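PDB 2BJR: MFP2b from Ascaris suum, which probably enhances polymerisation of the major sperm protein that drives amoeboid crawling of nematode sperm, and carries a bound zinc ion. Local coordinates for residues A[21-26]-A[81-86]. Sequence-based numbering, arbitrary orientation.
Sequences PDNPVK and QYKGNH. With ZN (zinc ion), chain C.
Gln81 and Lys83 both leave the backbone with CG anti to N (chi1 174° and 178°) and run out fully extended, so that each delivers a nitrogen to Asp22. The amide of Gln81 is the first to arrive: NE2 donates to the backbone O of Asp22 at 2.8 Å, with the acceptor close to the amide plane but the nitrogen standing above the plane of the carbonyl. Lys83 reaches further, and its NZ closes a salt bridge of 2.7 Å with Asp22 OD2, on the anti lone pair of that oxygen. The other oxygen, OD1, pairs with Arg199, so each has a positively charged partner, which would be expected to favour the ionised form. On the way, the aliphatic part of Lys83 crosses Asn23 at about a right angle, its CG lying 3.7 Å from Asn23 ND2.

At Tyr82, the residue between them in sequence, the backbones meet directly. Tyr82 N donates to Asn23 O at 3.0 Å, nearly along the C=O axis, and the CA of Gln81 adds a CH···O contact to the same oxygen. A water lies near Asn23 O, a weak bond, and near Tyr82 O, with more acceptors in reach than protons to give. Val25 CG2 rests 3.7 Å from Tyr82 CB, while the phenol runs on to bond Tyr91 O.

Past Gly84 and the N-cap Asn85 the chain enters the short helix 86-89, where His86 NE2 binds zinc at 2.0 Å together with Cys174, Cys176 and Cys179. A single beta bridge between the segments, Pro24 with Gln81, thus joins the loop between strands 10-15 and 34-40 to the chain leading from strand 76-81 into a three-cysteine, one-histidine zinc site.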
ATOM      1  N   PRO A  21     -13.146  -1.734   1.485  1.00 20.10           N
ATOM      2  CA  PRO A  21     -13.734  -0.983   2.602  1.00 20.62           C
ATOM      3  C   PRO A  21     -12.763   0.073   3.153  1.00 20.50           C
ATOM      4  O   PRO A  21     -11.556   0.053   2.854  1.00 18.31           O
ATOM      5  CB  PRO A  21     -13.983  -2.050   3.648  1.00 20.18           C
ATOM      6  CG  PRO A  21     -12.975  -3.209   3.267  1.00 21.33           C
ATOM      7  CD  PRO A  21     -12.906  -3.153   1.820  1.00 20.57           C
ATOM      8  N   ASP A  22     -13.284   0.954   4.003  1.00 20.01           N
ATOM      9  CA  ASP A  22     -12.429   1.929   4.663  1.00 21.01           C
ATOM     10  C   ASP A  22     -11.324   1.306   5.449  1.00 19.80           C
ATOM     11  O   ASP A  22     -11.483   0.259   6.089  1.00 19.52           O
ATOM     12  CB  ASP A  22     -13.225   2.780   5.655  1.00 20.89           C
ATOM     13  CG  ASP A  22     -14.184   3.733   4.986  1.00 23.43           C
ATOM     14  OD1 ASP A  22     -14.164   3.999   3.760  1.00 26.18           O
ATOM     15  OD2 ASP A  22     -15.045   4.270   5.696  1.00 27.90           O
ATOM     16  N   ASN A  23     -10.187   1.978   5.437  1.00 19.81           N
ATOM     17  CA  ASN A  23      -9.079   1.633   6.319  1.00 19.81           C
ATOM     18  C   ASN A  23      -8.641   0.144   6.416  1.00 20.00           C
ATOM     19  O   ASN A  23      -8.487  -0.404   7.506  1.00 19.62           O
ATOM     20  CB  ASN A  23      -9.376   2.167   7.712  1.00 21.76           C
ATOM     21  CG  ASN A  23      -9.574   3.655   7.695  1.00 24.66           C
ATOM     22  OD1 ASN A  23      -8.605   4.411   7.551  1.00 31.66           O
ATOM     23  ND2 ASN A  23     -10.801   4.080   7.750  1.00 25.76           N
ATOM     24  N   PRO A  24      -8.393  -0.493   5.285  1.00 18.68           N
ATOM     25  CA  PRO A  24      -7.983  -1.905   5.307  1.00 19.37           C
ATOM     26  C   PRO A  24      -6.553  -2.071   5.844  1.00 19.71           C
ATOM     27  O   PRO A  24      -5.740  -1.124   5.749  1.00 20.97           O
ATOM     28  CB  PRO A  24      -8.117  -2.304   3.840  1.00 18.10           C
ATOM     29  CG  PRO A  24      -7.716  -1.046   3.142  1.00 19.73           C
ATOM     30  CD  PRO A  24      -8.445   0.037   3.925  1.00 18.89           C
ATOM     31  N   VAL A  25      -6.240  -3.197   6.455  1.00 17.62           N
ATOM     32  CA  VAL A  25      -4.945  -3.368   7.058  1.00 17.44           C
ATOM     33  C   VAL A  25      -4.040  -4.063   6.042  1.00 17.02           C
ATOM     34  O   VAL A  25      -4.334  -5.172   5.590  1.00 16.23           O
ATOM     35  CB  VAL A  25      -5.026  -4.131   8.357  1.00 17.15           C
ATOM     36  CG1 VAL A  25      -3.611  -4.486   8.891  1.00 17.08           C
ATOM     37  CG2 VAL A  25      -5.832  -3.336   9.398  1.00 19.02           C
ATOM     38  N   LYS A  26      -2.940  -3.398   5.676  1.00 15.63           N
ATOM     39  CA  LYS A  26      -1.927  -4.025   4.813  1.00 16.55           C
ATOM     40  C   LYS A  26      -1.041  -5.021   5.488  1.00 15.32           C
ATOM     41  O   LYS A  26      -0.708  -4.869   6.644  1.00 15.45           O
ATOM     42  CB  LYS A  26      -1.011  -2.923   4.238  1.00 17.90           C
ATOM     43  CG  LYS A  26      -1.818  -1.870   3.577  1.00 22.24           C
ATOM     44  CD  LYS A  26      -0.925  -0.951   2.813  1.00 22.79           C
ATOM     45  CE  LYS A  26      -1.033  -1.112   1.332  1.00 22.54           C
ATOM     46  NZ  LYS A  26      -0.179  -0.051   0.704  1.00 18.78           N
ATOM     47  N   GLN A  81      -9.867  -4.374   9.142  1.00 18.91           N
ATOM     48  CA  GLN A  81     -10.020  -2.919   9.148  1.00 19.27           C
ATOM     49  C   GLN A  81      -9.485  -2.371  10.433  1.00 19.77           C
ATOM     50  O   GLN A  81      -9.648  -2.939  11.488  1.00 20.44           O
ATOM     51  CB  GLN A  81     -11.477  -2.548   8.952  1.00 18.94           C
ATOM     52  CG  GLN A  81     -11.845  -1.093   9.070  1.00 19.79           C
ATOM     53  CD  GLN A  81     -13.325  -0.863   8.781  1.00 20.79           C
ATOM     54  OE1 GLN A  81     -14.126  -1.119   9.657  1.00 26.03           O
ATOM     55  NE2 GLN A  81     -13.690  -0.457   7.571  1.00 19.36           N
ATOM     56  N   TYR A  82      -8.815  -1.214  10.337  1.00 21.23           N
ATOM     57  CA  TYR A  82      -8.380  -0.501  11.501  1.00 22.58           C
ATOM     58  C   TYR A  82      -8.767   0.978  11.278  1.00 24.02           C
ATOM     59  O   TYR A  82      -8.001   1.754  10.717  1.00 22.65           O
ATOM     60  CB  TYR A  82      -6.891  -0.725  11.775  1.00 23.04           C
ATOM     61  CG  TYR A  82      -6.496  -0.172  13.113  1.00 23.07           C
ATOM     62  CD1 TYR A  82      -6.711  -0.895  14.275  1.00 22.13           C
ATOM     63  CD2 TYR A  82      -5.981   1.133  13.234  1.00 24.60           C
ATOM     64  CE1 TYR A  82      -6.411  -0.388  15.507  1.00 24.81           C
ATOM     65  CE2 TYR A  82      -5.650   1.647  14.491  1.00 23.24           C
ATOM     66  CZ  TYR A  82      -5.852   0.901  15.619  1.00 26.18           C
ATOM     67  OH  TYR A  82      -5.554   1.394  16.894  1.00 25.66           O
ATOM     68  N   LYS A  83     -10.009   1.304  11.680  1.00 25.44           N
ATOM     69  CA  LYS A  83     -10.643   2.609  11.503  1.00 27.52           C
ATOM     70  C   LYS A  83     -10.725   3.219  12.897  1.00 29.10           C
ATOM     71  O   LYS A  83     -11.390   2.672  13.769  1.00 30.42           O
ATOM     72  CB  LYS A  83     -12.039   2.404  10.939  1.00 27.80           C
ATOM     73  CG  LYS A  83     -12.909   3.626  10.708  1.00 30.60           C
ATOM     74  CD  LYS A  83     -14.027   3.291   9.694  1.00 33.45           C
ATOM     75  CE  LYS A  83     -14.658   4.571   9.124  1.00 37.29           C
ATOM     76  NZ  LYS A  83     -15.839   4.382   8.224  1.00 38.30           N
ATOM     77  N   GLY A  84     -10.084   4.358  13.093  1.00 30.70           N
ATOM     78  CA  GLY A  84     -10.041   5.006  14.385  1.00 31.42           C
ATOM     79  C   GLY A  84      -8.654   4.806  14.935  1.00 32.09           C
ATOM     80  O   GLY A  84      -7.717   4.536  14.178  1.00 32.67           O
ATOM     81  N   ASN A  85      -8.506   4.972  16.240  1.00 32.14           N
ATOM     82  CA  ASN A  85      -7.226   4.766  16.881  1.00 32.77           C
ATOM     83  C   ASN A  85      -7.390   4.142  18.253  1.00 32.65           C
ATOM     84  O   ASN A  85      -8.510   3.790  18.665  1.00 33.58           O
ATOM     85  CB  ASN A  85      -6.403   6.066  16.900  1.00 32.72           C
ATOM     86  CG  ASN A  85      -7.030   7.158  17.752  1.00 34.48           C
ATOM     87  OD1 ASN A  85      -7.775   6.882  18.700  1.00 33.21           O
ATOM     88  ND2 ASN A  85      -6.720   8.412  17.409  1.00 36.54           N
ATOM     89  N   HIS A  86      -6.287   3.965  18.957  1.00 33.17           N
ATOM     90  CA  HIS A  86      -6.338   3.224  20.209  1.00 34.02           C
ATOM     91  C   HIS A  86      -7.215   3.878  21.301  1.00 35.37           C
ATOM     92  O   HIS A  86      -7.652   3.199  22.205  1.00 35.60           O
ATOM     93  CB  HIS A  86      -4.945   2.975  20.744  1.00 33.78           C
ATOM     94  CG  HIS A  86      -4.214   4.226  21.108  1.00 35.31           C
ATOM     95  ND1 HIS A  86      -4.174   4.706  22.399  1.00 36.40           N
ATOM     96  CD2 HIS A  86      -3.521   5.112  20.351  1.00 35.02           C
ATOM     97  CE1 HIS A  86      -3.453   5.814  22.426  1.00 37.75           C
ATOM     98  NE2 HIS A  86      -3.074   6.098  21.194  1.00 36.20           N
TER
HETATM   99 ZN    ZN C1369      -2.154   7.846  20.674  1.00 37.22          ZN
HETATM  100  O   HOH W   1      -5.872   0.771   8.527  1.00 32.36           O